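Local coordinates for protein MamA (Candidatus Magnetobacterium bavaricum, PDB 3VTX) that belongs to the tetratricopeptide-repeat family and probably serves, like many of its relatives, as an all-helical scaffold for protein-protein interactions, at residues A[37-42]-A[67-72]; A[23-28]-A[43-48]; A[6-11]-A[28-33]; A[72-77]-A[104-109]. All coordinates share one frame; numbering follows the deposited sequence. Where two conformers were deposited one is given.

Contact 1 (A[37-42]-A[67-72]); sequences NNVETL and VLDTTS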
loop_
_atom_site.group_PDB
_atom_site.type_symbol
_atom_site.label_atom_id
_atom_site.label_comp_id
_atom_site.label_asym_id
_atom_site.label_seq_id
_atom_site.Cartn_x
_atom_site.Cartn_y
_atom_site.Cartn_z
ATOM N N ASN A 37 -11.312 -13.718 17.551
ATOM C CA ASN A 37 -11.235 -14.110 16.170
ATOM C C ASN A 37 -12.133 -13.287 15.241
ATOM O O ASN A 37 -12.398 -13.693 14.122
ATOM C CB ASN A 37 -11.470 -15.612 16.028
ATOM C CG ASN A 37 -10.450 -16.423 16.822
ATOM O OD1 ASN A 37 -10.828 -17.368 17.532
ATOM N ND2 ASN A 37 -9.167 -16.046 16.749
ATOM N N ASN A 38 -12.565 -12.112 15.715
ATOM C CA ASN A 38 -13.406 -11.224 14.932
ATOM C C ASN A 38 -12.517 -10.586 13.853
ATOM O O ASN A 38 -11.803 -9.608 14.134
ATOM C CB ASN A 38 -13.969 -10.145 15.847
ATOM C CG ASN A 38 -15.065 -9.343 15.193
ATOM O OD1 ASN A 38 -14.856 -8.485 14.306
ATOM N ND2 ASN A 38 -16.289 -9.648 15.612
ATOM N N VAL A 39 -12.564 -11.128 12.649
ATOM C CA VAL A 39 -11.709 -10.636 11.566
ATOM C C VAL A 39 -12.051 -9.212 11.180
ATOM O O VAL A 39 -11.136 -8.438 10.866
ATOM C CB VAL A 39 -11.689 -11.585 10.329
ATOM C CG1 VAL A 39 -10.998 -12.923 10.708
ATOM C CG2 VAL A 39 -13.070 -11.794 9.786
ATOM N N GLU A 40 -13.325 -8.812 11.248
ATOM C CA GLU A 40 -13.702 -7.457 10.822
ATOM C C GLU A 40 -12.994 -6.411 11.743
ATOM O O GLU A 40 -12.459 -5.364 11.258
ATOM C CB GLU A 40 -15.193 -7.251 10.967
ATOM C CG GLU A 40 -15.649 -5.908 10.597
ATOM C CD GLU A 40 -17.147 -5.757 10.403
ATOM O OE1 GLU A 40 -17.888 -6.660 10.846
ATOM O OE2 GLU A 40 -17.544 -4.719 9.807
ATOM N N THR A 41 -12.992 -6.738 13.034
ATOM C CA THR A 41 -12.301 -5.932 14.074
ATOM C C THR A 41 -10.792 -5.950 13.957
ATOM O O THR A 41 -10.165 -4.899 14.099
ATOM C CB THR A 41 -12.788 -6.274 15.472
ATOM O OG1 THR A 41 -14.208 -6.080 15.450
ATOM C CG2 THR A 41 -12.199 -5.271 16.625
ATOM N N LEU A 42 -10.222 -7.095 13.669
ATOM C CA LEU A 42 -8.775 -7.188 13.450
ATOM C C LEU A 42 -8.337 -6.281 12.316
ATOM O O LEU A 42 -7.346 -5.533 12.473
ATOM C CB LEU A 42 -8.328 -8.624 13.227
ATOM C CG LEU A 42 -8.257 -9.497 14.444
ATOM C CD1 LEU A 42 -8.155 -11.020 14.063
ATOM C CD2 LEU A 42 -7.136 -9.121 15.459
ATOM N N VAL A 67 -4.082 -15.340 9.505
ATOM C CA VAL A 67 -4.206 -16.711 10.050
ATOM C C VAL A 67 -5.627 -17.216 9.906
ATOM O O VAL A 67 -5.868 -18.442 9.636
ATOM C CB VAL A 67 -3.748 -16.808 11.523
ATOM C CG1 VAL A 67 -4.312 -18.119 12.228
ATOM C CG2 VAL A 67 -2.247 -16.760 11.566
ATOM N N LEU A 68 -6.574 -16.323 10.075
ATOM C CA LEU A 68 -7.966 -16.675 10.116
ATOM C C LEU A 68 -8.624 -16.486 8.779
ATOM O O LEU A 68 -9.585 -17.180 8.518
ATOM C CB LEU A 68 -8.739 -15.831 11.144
ATOM C CG LEU A 68 -8.401 -16.014 12.577
ATOM C CD1 LEU A 68 -8.743 -14.735 13.439
ATOM C CD2 LEU A 68 -9.147 -17.257 13.032
ATOM N N ASP A 69 -8.082 -15.618 7.905
ATOM C CA ASP A 69 -8.710 -15.254 6.636
ATOM C C ASP A 69 -7.656 -14.972 5.579
ATOM O O ASP A 69 -6.983 -13.966 5.649
ATOM C CB ASP A 69 -9.619 -14.073 6.843
ATOM C CG ASP A 69 -10.501 -13.749 5.608
ATOM O OD1 ASP A 69 -10.087 -14.062 4.453
ATOM O OD2 ASP A 69 -11.551 -13.073 5.790
ATOM N N THR A 70 -7.552 -15.852 4.578
ATOM C CA THR A 70 -6.570 -15.728 3.547
ATOM C C THR A 70 -7.160 -15.191 2.254
ATOM O O THR A 70 -6.535 -15.330 1.213
ATOM C CB THR A 70 -5.833 -17.041 3.333
ATOM O OG1 THR A 70 -6.790 -18.025 2.925
ATOM C CG2 THR A 70 -5.110 -17.499 4.640
ATOM N N THR A 71 -8.335 -14.555 2.333
ATOM C CA THR A 71 -9.083 -14.221 1.131
ATOM C C THR A 71 -9.174 -12.717 0.798
ATOM O O THR A 71 -9.786 -12.357 -0.180
ATOM C CB THR A 71 -10.540 -14.718 1.224
ATOM O OG1 THR A 71 -11.243 -13.930 2.186
ATOM C CG2 THR A 71 -10.613 -16.271 1.597
ATOM N N SER A 72 -8.537 -11.838 1.599
ATOM C CA SER A 72 -8.739 -10.412 1.454
ATOM C C SER A 72 -7.452 -9.785 0.817
ATOM O O SER A 72 -6.348 -9.715 1.491
ATOM C CB SER A 72 -8.958 -9.738 2.827
ATOM O OG SER A 72 -8.807 -8.318 2.783
#
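Asp69, whose CB lies 4.3 Å from Val39 CG1, holds Thr71 with a single carboxylate oxygen. Its OD1 accepts the backbone N-H of Thr71 at 2.8 Å (angle at hydrogen 153°), met nearly along the C-O bond, and this closes an Asx turn. Thr71 OG1 donates to the same OD1, 2.5 Å away, on the syn lone pair. The turn directs the chain away from helix 55-68 just after Leu68, and Ser72 then caps helix 73-85.

A matching grip lies on the other side. Asn38, the N-cap of helix 39-51, receives Thr41 N at its OD1 (2.9 Å) within the plane of the amide, while Thr41 OG1 approaches the same oxygen from well above that plane. Asn38 ND2 turns back to Asp35.

The contact itself is carried by Leu68. With CG anti to the carbonyl carbon (chi1 -66°), its branch point is set toward Asn37 and Leu42. Val39 CG1 meets Leu68 CB at 3.7 Å. Leu68 CD1 lies 3.8 Å from Leu42 CD1, the two side chains crossing at about a right angle, and also touches Asn37, whose ND2 is 3.6 Å away. Asn37 thus lays its amide end against both methyls of the leucine. Phe65 continues the apolar patch beside Val39.

No hydrogen bond links 37-42 with 67-72. Asn38 OD1 and Asp69 OD1 are used within their own segments, at a helix N-cap and in an Asx turn, and the start of helix 39-51 meets the end of helix 55-68 through van der Waals contact, much of it near the surface.

Contact 2 (A[23-28]-A[43-48]); sequences GAIRAY and LKLGKT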
loop_
_atom_site.group_PDB
_atom_site.type_symbol
_atom_site.label_atom_id
_atom_site.label_comp_id
_atom_site.label_asym_id
_atom_site.label_seq_id
_atom_site.Cartn_x
_atom_site.Cartn_y
_atom_site.Cartn_z
ATOM N N GLY A 23 -9.235 6.278 21.571
ATOM C CA GLY A 23 -10.562 5.702 21.863
ATOM C C GLY A 23 -11.024 4.575 20.941
ATOM O O GLY A 23 -11.618 3.608 21.402
ATOM N N ALA A 24 -10.769 4.733 19.652
ATOM C CA ALA A 24 -11.153 3.754 18.639
ATOM C C ALA A 24 -10.408 2.482 18.985
ATOM O O ALA A 24 -10.977 1.421 19.003
ATOM C CB ALA A 24 -10.807 4.234 17.247
ATOM N N ILE A 25 -9.078 2.547 19.227
ATOM C CA ILE A 25 -8.292 1.372 19.585
ATOM C C ILE A 25 -8.793 0.677 20.866
ATOM O O ILE A 25 -8.877 -0.541 20.933
ATOM C CB ILE A 25 -6.832 1.802 19.782
ATOM C CG1 ILE A 25 -6.198 2.075 18.374
ATOM C CG2 ILE A 25 -6.021 0.689 20.440
ATOM C CD1 ILE A 25 -4.908 2.905 18.368
ATOM N N ARG A 26 -9.125 1.471 21.875
ATOM C CA ARG A 26 -9.711 0.925 23.097
ATOM C C ARG A 26 -10.969 0.117 22.833
ATOM O O ARG A 26 -11.107 -0.989 23.366
ATOM C CB ARG A 26 -9.943 1.999 24.161
ATOM C CG ARG A 26 -8.661 2.405 24.769
ATOM C CD ARG A 26 -8.812 3.394 25.953
ATOM N NE ARG A 26 -8.940 4.748 25.476
ATOM C CZ ARG A 26 -10.035 5.474 25.474
ATOM N NH1 ARG A 26 -9.968 6.718 25.033
ATOM N NH2 ARG A 26 -11.131 4.993 25.984
ATOM N N ALA A 27 -11.866 0.661 22.042
ATOM C CA ALA A 27 -13.087 -0.024 21.729
ATOM C C ALA A 27 -12.862 -1.343 20.937
ATOM O O ALA A 27 -13.409 -2.389 21.272
ATOM C CB ALA A 27 -14.033 0.921 20.978
ATOM N N TYR A 28 -11.917 -1.345 19.976
ATOM C CA TYR A 28 -11.659 -2.515 19.183
ATOM C C TYR A 28 -10.956 -3.576 19.979
ATOM O O TYR A 28 -11.286 -4.803 19.874
ATOM C CB TYR A 28 -10.850 -2.088 17.955
ATOM C CG TYR A 28 -11.524 -1.179 16.916
ATOM C CD1 TYR A 28 -12.850 -1.328 16.543
ATOM C CD2 TYR A 28 -10.791 -0.229 16.228
ATOM C CE1 TYR A 28 -13.425 -0.491 15.628
ATOM C CE2 TYR A 28 -11.354 0.551 15.243
ATOM C CZ TYR A 28 -12.667 0.397 14.935
ATOM O OH TYR A 28 -13.188 1.174 13.960
ATOM N N LEU A 43 -9.093 -6.228 11.229
ATOM C CA LEU A 43 -8.728 -5.394 10.090
ATOM C C LEU A 43 -8.904 -3.923 10.455
ATOM O O LEU A 43 -8.101 -3.097 10.119
ATOM C CB LEU A 43 -9.583 -5.753 8.872
ATOM C CG LEU A 43 -9.223 -4.969 7.638
ATOM C CD1 LEU A 43 -7.728 -5.078 7.244
ATOM C CD2 LEU A 43 -10.152 -5.489 6.466
ATOM N N LYS A 44 -9.986 -3.581 11.144
ATOM C CA LYS A 44 -10.191 -2.211 11.545
ATOM C C LYS A 44 -9.141 -1.735 12.535
ATOM O O LYS A 44 -8.673 -0.561 12.362
ATOM C CB LYS A 44 -11.590 -1.990 12.165
ATOM C CG LYS A 44 -12.698 -1.900 11.104
ATOM C CD LYS A 44 -14.078 -2.069 11.783
ATOM C CE LYS A 44 -15.215 -1.761 10.736
ATOM N NZ LYS A 44 -16.498 -1.760 11.440
ATOM N N LEU A 45 -8.745 -2.589 13.487
ATOM C CA LEU A 45 -7.676 -2.181 14.459
ATOM C C LEU A 45 -6.360 -1.981 13.704
ATOM O O LEU A 45 -5.629 -1.026 13.915
ATOM C CB LEU A 45 -7.556 -3.159 15.600
ATOM C CG LEU A 45 -6.512 -2.922 16.671
ATOM C CD1 LEU A 45 -6.759 -1.515 17.259
ATOM C CD2 LEU A 45 -6.501 -4.020 17.674
ATOM N N GLY A 46 -6.058 -2.895 12.796
ATOM C CA GLY A 46 -4.866 -2.740 11.936
ATOM C C GLY A 46 -4.900 -1.420 11.193
ATOM O O GLY A 46 -3.917 -0.691 11.152
ATOM N N LYS A 47 -6.029 -1.119 10.546
ATOM C CA LYS A 47 -6.127 0.120 9.779
ATOM C C LYS A 47 -5.975 1.387 10.646
ATOM O O LYS A 47 -5.433 2.404 10.160
ATOM C CB LYS A 47 -7.436 0.169 9.044
ATOM C CG LYS A 47 -7.588 -0.743 7.895
ATOM C CD LYS A 47 -8.968 -0.645 7.296
ATOM C CE LYS A 47 -9.038 -1.469 6.009
ATOM N NZ LYS A 47 -10.455 -1.490 5.415
ATOM N N THR A 48 -6.490 1.324 11.876
ATOM C CA THR A 48 -6.402 2.433 12.814
ATOM C C THR A 48 -4.932 2.694 13.172
ATOM O O THR A 48 -4.522 3.836 13.182
ATOM C CB THR A 48 -7.228 2.242 14.029
ATOM O OG1 THR A 48 -8.596 1.966 13.646
ATOM C CG2 THR A 48 -7.176 3.460 14.970
#
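Tyr28 is the main side chain that helix 21-34 presents to residues 43-48. Its CB stands 4.2 Å from Leu45 CB, where the two backbones come nearest, and Leu45 CD1 is about as close. Farther out, CD2 meets Leu45 CA obliquely. CE2 has Thr48 OG1 at 3.5 Å, at the ring edge and near its plane. CZ lies under Lys44 CB (3.8 Å), which sits over one face toward the rim, 22° off the normal through the ring centre: a CH-pi contact. The tip, OH, touches Lys44 CB and CD and is hydrogen-bonded to Asp13, the residue that also forms a salt bridge with Lys44 NZ. One carboxylate thus ties together the phenol and the ammonium group.

Thr48 OG1 is itself committed, donating to Lys44 O at 2.8 Å on the face of that carbonyl opposite the one used by Thr48 N. With OG1 toward the tyrosine, its CG2 is left to meet Ile25 CG1 at 3.8 Å. The same Ile25 carbon lies 3.8 Å from Leu45 CD1, the two side chains crossing at about a right angle.

The short helical segments run nearly antiparallel, at 157° with 9.9 Å between axes, within a TPR array. Helix 5-18 flanks the interface through Met9, Asp13 and Arg16, while Ser61 of helix 55-68 lies against Leu45.

Contact 3 (A[6-11]-A[28-33]); sequences TIYMDI and YKKVLK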
loop_
_atom_site.group_PDB
_atom_site.type_symbol
_atom_site.label_atom_id
_atom_site.label_comp_id
_atom_site.label_asym_id
_atom_site.label_seq_id
_atom_site.Cartn_x
_atom_site.Cartn_y
_atom_site.Cartn_z
ATOM N N THR A 6 -21.071 -5.808 18.677
ATOM C CA THR A 6 -21.681 -4.793 17.849
ATOM C C THR A 6 -21.590 -3.433 18.497
ATOM O O THR A 6 -21.237 -2.452 17.838
ATOM C CB THR A 6 -23.196 -5.141 17.573
ATOM O OG1 THR A 6 -23.287 -6.553 17.296
ATOM C CG2 THR A 6 -23.715 -4.319 16.382
ATOM N N ILE A 7 -21.875 -3.351 19.787
ATOM C CA ILE A 7 -21.899 -2.059 20.410
ATOM C C ILE A 7 -20.459 -1.476 20.409
ATOM O O ILE A 7 -20.246 -0.332 20.029
ATOM C CB ILE A 7 -22.436 -2.095 21.840
ATOM C CG1 ILE A 7 -23.917 -2.583 21.894
ATOM C CG2 ILE A 7 -22.298 -0.689 22.481
ATOM C CD1 ILE A 7 -24.337 -3.203 23.280
ATOM N N TYR A 8 -19.497 -2.251 20.874
ATOM C CA TYR A 8 -18.081 -1.723 20.884
ATOM C C TYR A 8 -17.480 -1.493 19.503
ATOM O O TYR A 8 -16.776 -0.493 19.292
ATOM C CB TYR A 8 -17.175 -2.605 21.723
ATOM C CG TYR A 8 -17.484 -2.367 23.167
ATOM C CD1 TYR A 8 -17.235 -1.117 23.718
ATOM C CD2 TYR A 8 -18.128 -3.327 23.953
ATOM C CE1 TYR A 8 -17.531 -0.819 25.036
ATOM C CE2 TYR A 8 -18.445 -3.037 25.335
ATOM C CZ TYR A 8 -18.150 -1.763 25.851
ATOM O OH TYR A 8 -18.415 -1.376 27.167
ATOM N N MET A 9 -17.758 -2.368 18.552
ATOM C CA MET A 9 -17.301 -2.060 17.216
ATOM C C MET A 9 -17.868 -0.705 16.744
ATOM O O MET A 9 -17.151 0.087 16.159
ATOM C CB MET A 9 -17.600 -3.197 16.237
ATOM C CG MET A 9 -16.746 -3.124 14.988
ATOM S SD MET A 9 -17.232 -4.429 13.773
ATOM C CE MET A 9 -17.495 -5.871 14.858
ATOM N N ASP A 10 -19.169 -0.419 16.934
ATOM C CA ASP A 10 -19.766 0.914 16.535
ATOM C C ASP A 10 -19.090 2.098 17.201
ATOM O O ASP A 10 -18.874 3.160 16.608
ATOM C CB ASP A 10 -21.262 1.046 16.945
ATOM C CG ASP A 10 -21.786 2.529 16.859
ATOM O OD1 ASP A 10 -21.770 3.087 15.728
ATOM O OD2 ASP A 10 -22.184 3.141 17.911
ATOM N N ILE A 11 -18.847 1.966 18.502
ATOM C CA ILE A 11 -18.139 3.031 19.264
ATOM C C ILE A 11 -16.785 3.270 18.596
ATOM O O ILE A 11 -16.426 4.398 18.239
ATOM C CB ILE A 11 -17.990 2.669 20.760
ATOM C CG1 ILE A 11 -19.367 2.712 21.457
ATOM C CG2 ILE A 11 -17.043 3.649 21.481
ATOM C CD1 ILE A 11 -19.432 1.934 22.742
ATOM N N TYR A 28 -11.917 -1.345 19.976
ATOM C CA TYR A 28 -11.659 -2.515 19.183
ATOM C C TYR A 28 -10.956 -3.576 19.979
ATOM O O TYR A 28 -11.286 -4.803 19.874
ATOM C CB TYR A 28 -10.850 -2.088 17.955
ATOM C CG TYR A 28 -11.524 -1.179 16.916
ATOM C CD1 TYR A 28 -12.850 -1.328 16.543
ATOM C CD2 TYR A 28 -10.791 -0.229 16.228
ATOM C CE1 TYR A 28 -13.425 -0.491 15.628
ATOM C CE2 TYR A 28 -11.354 0.551 15.243
ATOM C CZ TYR A 28 -12.667 0.397 14.935
ATOM O OH TYR A 28 -13.188 1.174 13.960
ATOM N N LYS A 29 -10.081 -3.144 20.902
ATOM C CA LYS A 29 -9.427 -4.048 21.786
ATOM C C LYS A 29 -10.449 -4.746 22.721
ATOM O O LYS A 29 -10.242 -5.934 23.084
ATOM C CB LYS A 29 -8.308 -3.427 22.561
ATOM C CG LYS A 29 -7.012 -3.135 21.757
ATOM C CD LYS A 29 -5.946 -2.492 22.559
ATOM C CE LYS A 29 -4.665 -2.288 21.816
ATOM N NZ LYS A 29 -3.692 -1.587 22.700
ATOM N N LYS A 30 -11.465 -3.992 23.129
ATOM C CA LYS A 30 -12.514 -4.526 24.025
ATOM C C LYS A 30 -13.293 -5.622 23.231
ATOM O O LYS A 30 -13.493 -6.722 23.762
ATOM C CB LYS A 30 -13.408 -3.421 24.486
ATOM C CG LYS A 30 -14.564 -3.953 25.463
ATOM C CD LYS A 30 -15.002 -2.942 26.505
ATOM C CE LYS A 30 -15.816 -3.633 27.660
ATOM N NZ LYS A 30 -14.994 -4.781 28.227
ATOM N N VAL A 31 -13.614 -5.348 21.972
ATOM C CA VAL A 31 -14.232 -6.357 21.089
ATOM C C VAL A 31 -13.405 -7.636 21.078
ATOM O O VAL A 31 -13.930 -8.756 21.238
ATOM C CB VAL A 31 -14.448 -5.853 19.707
ATOM C CG1 VAL A 31 -14.917 -7.022 18.758
ATOM C CG2 VAL A 31 -15.394 -4.721 19.652
ATOM N N LEU A 32 -12.082 -7.479 20.896
ATOM C CA LEU A 32 -11.166 -8.578 20.702
ATOM C C LEU A 32 -10.860 -9.336 21.976
ATOM O O LEU A 32 -10.452 -10.493 21.901
ATOM C CB LEU A 32 -9.871 -8.083 20.026
ATOM C CG LEU A 32 -10.073 -7.617 18.588
ATOM C CD1 LEU A 32 -8.790 -6.878 18.003
ATOM C CD2 LEU A 32 -10.430 -8.809 17.607
ATOM N N LYS A 33 -11.061 -8.704 23.137
ATOM C CA LYS A 33 -10.903 -9.387 24.438
ATOM C C LYS A 33 -11.935 -10.528 24.534
ATOM O O LYS A 33 -11.600 -11.607 24.987
ATOM C CB LYS A 33 -11.145 -8.447 25.655
ATOM C CG LYS A 33 -10.146 -7.328 25.959
ATOM C CD LYS A 33 -10.748 -6.453 27.140
ATOM C CE LYS A 33 -9.962 -5.197 27.569
ATOM N NZ LYS A 33 -9.547 -4.202 26.499
#
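The first torsions of Tyr8 and Lys30 set their CG atoms facing across the contact: the lysine CG is anti to its backbone N (chi1 180°), whereas the tyrosine CG is anti to its carbonyl carbon (chi1 -74°), beside the N. Bends at chi2 and chi4 then take the lysine chain over one face of the phenol ring. Its CD lies 3.4 Å from Tyr8 CZ and 3.6 Å from the ring centroid, a close CH-pi contact displaced slightly toward the hydroxyl side. Lys30 CG comes near Tyr8 CD2, and Lys30 CE reaches 3.5 Å from Tyr8 OH, so CG and CD lie over the ring and CE passes beyond its rim at the hydroxyl end; the two side chains cross obliquely.

Next to this pair, Val31 CG2 fits against the first helix, 3.5 Å from both Tyr8 CB and Met9 N. Met9 adds its CB to the same methyl, and its CG lies 4.3 Å from Tyr28 CE1, on the ring that also meets the next helix. No hydrogen bond crosses the interface.

The axes of the two segments approach to 8.4 Å at 158°, the nearly antiparallel packing of consecutive helices in a TPR array. Helix 39-51 packs against both segments: Thr41 touches both Met9 and Val31, Lys44 touches Met9, and Thr48 touches Tyr28.

Contact 4 (A[72-77]-A[104-109]); sequences SAEAYY and TVYADA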
loop_
_atom_site.group_PDB
_atom_site.type_symbol
_atom_site.label_atom_id
_atom_site.label_comp_id
_atom_site.label_asym_id
_atom_site.label_seq_id
_atom_site.Cartn_x
_atom_site.Cartn_y
_atom_site.Cartn_z
ATOM N N SER A 72 -8.537 -11.838 1.599
ATOM C CA SER A 72 -8.739 -10.412 1.454
ATOM C C SER A 72 -7.452 -9.785 0.817
ATOM O O SER A 72 -6.348 -9.715 1.491
ATOM C CB SER A 72 -8.958 -9.738 2.827
ATOM O OG SER A 72 -8.807 -8.318 2.783
ATOM N N ALA A 73 -7.567 -9.343 -0.408
ATOM C CA ALA A 73 -6.419 -8.714 -1.097
ATOM C C ALA A 73 -5.948 -7.477 -0.291
ATOM O O ALA A 73 -4.736 -7.236 -0.123
ATOM C CB ALA A 73 -6.727 -8.345 -2.548
ATOM N N GLU A 74 -6.901 -6.720 0.188
ATOM C CA GLU A 74 -6.606 -5.470 0.940
ATOM C C GLU A 74 -5.806 -5.768 2.192
ATOM O O GLU A 74 -4.846 -5.066 2.489
ATOM C CB GLU A 74 -7.884 -4.711 1.286
ATOM C CG GLU A 74 -7.632 -3.380 1.989
ATOM C CD GLU A 74 -8.854 -2.604 2.501
ATOM O OE1 GLU A 74 -9.752 -3.194 3.147
ATOM O OE2 GLU A 74 -8.789 -1.352 2.386
ATOM N N ALA A 75 -6.227 -6.769 2.955
ATOM C CA ALA A 75 -5.472 -7.110 4.147
ATOM C C ALA A 75 -4.002 -7.434 3.851
ATOM O O ALA A 75 -3.120 -6.991 4.564
ATOM C CB ALA A 75 -6.138 -8.246 4.900
ATOM N N TYR A 76 -3.763 -8.253 2.829
ATOM C CA TYR A 76 -2.437 -8.561 2.378
ATOM C C TYR A 76 -1.677 -7.307 1.912
ATOM O O TYR A 76 -0.462 -7.208 2.164
ATOM C CB TYR A 76 -2.454 -9.687 1.349
ATOM C CG TYR A 76 -2.599 -11.069 1.937
ATOM C CD1 TYR A 76 -1.593 -11.614 2.708
ATOM C CD2 TYR A 76 -3.746 -11.858 1.679
ATOM C CE1 TYR A 76 -1.731 -12.890 3.242
ATOM C CE2 TYR A 76 -3.864 -13.134 2.196
ATOM C CZ TYR A 76 -2.874 -13.643 2.945
ATOM O OH TYR A 76 -2.955 -14.952 3.449
ATOM N N TYR A 77 -2.360 -6.416 1.201
ATOM C CA TYR A 77 -1.741 -5.202 0.728
ATOM C C TYR A 77 -1.281 -4.388 1.935
ATOM O O TYR A 77 -0.200 -3.811 1.914
ATOM C CB TYR A 77 -2.736 -4.390 -0.146
ATOM C CG TYR A 77 -2.219 -2.977 -0.454
ATOM C CD1 TYR A 77 -1.103 -2.761 -1.314
ATOM C CD2 TYR A 77 -2.791 -1.868 0.164
ATOM C CE1 TYR A 77 -0.681 -1.493 -1.549
ATOM C CE2 TYR A 77 -2.320 -0.549 -0.069
ATOM C CZ TYR A 77 -1.252 -0.422 -0.915
ATOM O OH TYR A 77 -0.721 0.827 -1.183
ATOM N N THR A 104 -5.628 -9.562 -9.409
ATOM C CA THR A 104 -4.530 -9.451 -10.400
ATOM C C THR A 104 -4.528 -8.115 -11.111
ATOM O O THR A 104 -3.578 -7.791 -11.881
ATOM C CB THR A 104 -4.522 -10.620 -11.399
ATOM O OG1 THR A 104 -5.761 -10.605 -12.086
ATOM C CG2 THR A 104 -4.282 -11.971 -10.697
ATOM N N VAL A 105 -5.500 -7.277 -10.828
ATOM C CA VAL A 105 -5.480 -5.904 -11.280
ATOM C C VAL A 105 -5.282 -4.815 -10.148
ATOM O O VAL A 105 -5.717 -3.650 -10.267
ATOM C CB VAL A 105 -6.629 -5.586 -12.222
ATOM C CG1 VAL A 105 -6.460 -6.422 -13.484
ATOM C CG2 VAL A 105 -7.993 -5.786 -11.555
ATOM N N TYR A 106 -4.618 -5.205 -9.052
ATOM C CA TYR A 106 -4.545 -4.371 -7.877
ATOM C C TYR A 106 -3.353 -3.429 -8.074
ATOM O O TYR A 106 -2.221 -3.729 -7.645
ATOM C CB TYR A 106 -4.258 -5.193 -6.632
ATOM C CG TYR A 106 -4.579 -4.568 -5.282
ATOM C CD1 TYR A 106 -4.775 -3.202 -5.104
ATOM C CD2 TYR A 106 -4.646 -5.381 -4.172
ATOM C CE1 TYR A 106 -5.038 -2.657 -3.840
ATOM C CE2 TYR A 106 -4.963 -4.869 -2.913
ATOM C CZ TYR A 106 -5.148 -3.521 -2.756
ATOM O OH TYR A 106 -5.466 -3.040 -1.558
ATOM N N ALA A 107 -3.607 -2.293 -8.682
ATOM C CA ALA A 107 -2.476 -1.412 -9.065
ATOM C C ALA A 107 -1.636 -0.944 -7.902
ATOM O O ALA A 107 -0.435 -0.847 -8.033
ATOM C CB ALA A 107 -3.040 -0.190 -9.819
ATOM N N ASP A 108 -2.239 -0.625 -6.772
ATOM C CA ASP A 108 -1.466 -0.190 -5.617
ATOM C C ASP A 108 -0.481 -1.229 -5.116
ATOM O O ASP A 108 0.647 -0.868 -4.693
ATOM C CB ASP A 108 -2.376 0.241 -4.481
ATOM C CG ASP A 108 -2.827 1.724 -4.630
ATOM O OD1 ASP A 108 -1.993 2.701 -4.520
ATOM O OD2 ASP A 108 -4.048 1.867 -4.749
ATOM N N ALA A 109 -0.889 -2.477 -5.185
ATOM C CA ALA A 109 -0.063 -3.573 -4.786
ATOM C C ALA A 109 1.086 -3.784 -5.716
ATOM O O ALA A 109 2.198 -4.063 -5.238
ATOM C CB ALA A 109 -0.921 -4.876 -4.679
#
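Tyr77 and Tyr106 form the aromatic part of the contact, with ring centroids 5.1 Å apart and planes inclined at 42°, a pairing that is neither stacked nor edge-to-face. In both, CG is anti to the backbone N (chi1 169° and -161°), which sends it toward the other segment, and the side chains cross at about a right angle. The hydroxyl of Tyr106 ends at the base of the other ring: its OH is 3.4 Å from Tyr77 CB and equally near CG and CD2.

Apolar contacts add to this pair. Tyr106 CE2 lies 3.6 Å from Tyr77 CB and 3.9 Å from Ala73 CB, while Tyr77 CD1 rests against Ala109, 3.7 Å from its CA. The contact joins the beginnings of helices 73-85 and 107-119, which helix 89-102 separates along the chain, as in the stacking of alternate helices in a TPR superhelix; Ile100 of that intervening helix touches Ala109.

Polar atoms are also met, without hydrogen bonds across the contact. Ala73 O lies in the plane of the Tyr106 ring, at its edge, 3.7 Å from CE2. Asp108 O is 3.5 Å from Tyr77 CE1. The phenol oxygens touch carbon: Tyr77 OH has Asp108 CB beside it, and Tyr106 OH is brushed by CB and CG of Glu74, which then extends to a salt bridge with Lys47.

A capping bond lies within the first segment: Ser72 OG, at the N-cap of helix 73-85, accepts from Ala75 N at 3.0 Å.

Contacts 3, 2 and 1 follow one another along the N-terminal part of the array. Contacts 2 and 3, with centres about 8 Å apart, share Tyr28, whose ring touches both neighbouring helices. Contacts 1 and 2 share helix 39-51, and Thr41 CG2 of contact 1 packs 3.4 Å from Tyr28 O. Ser72 belongs to both contact 1 and contact 4, so the turn leaving helix 55-68 runs directly into the next interhelical contact. A salt bridge from Lys47 NZ to Glu74 OE1 (2.9 Å) also connects the segments of contact 2 with those of contact 4. Contacts 3 and 4 do not touch; their centres are about 26 Å apart.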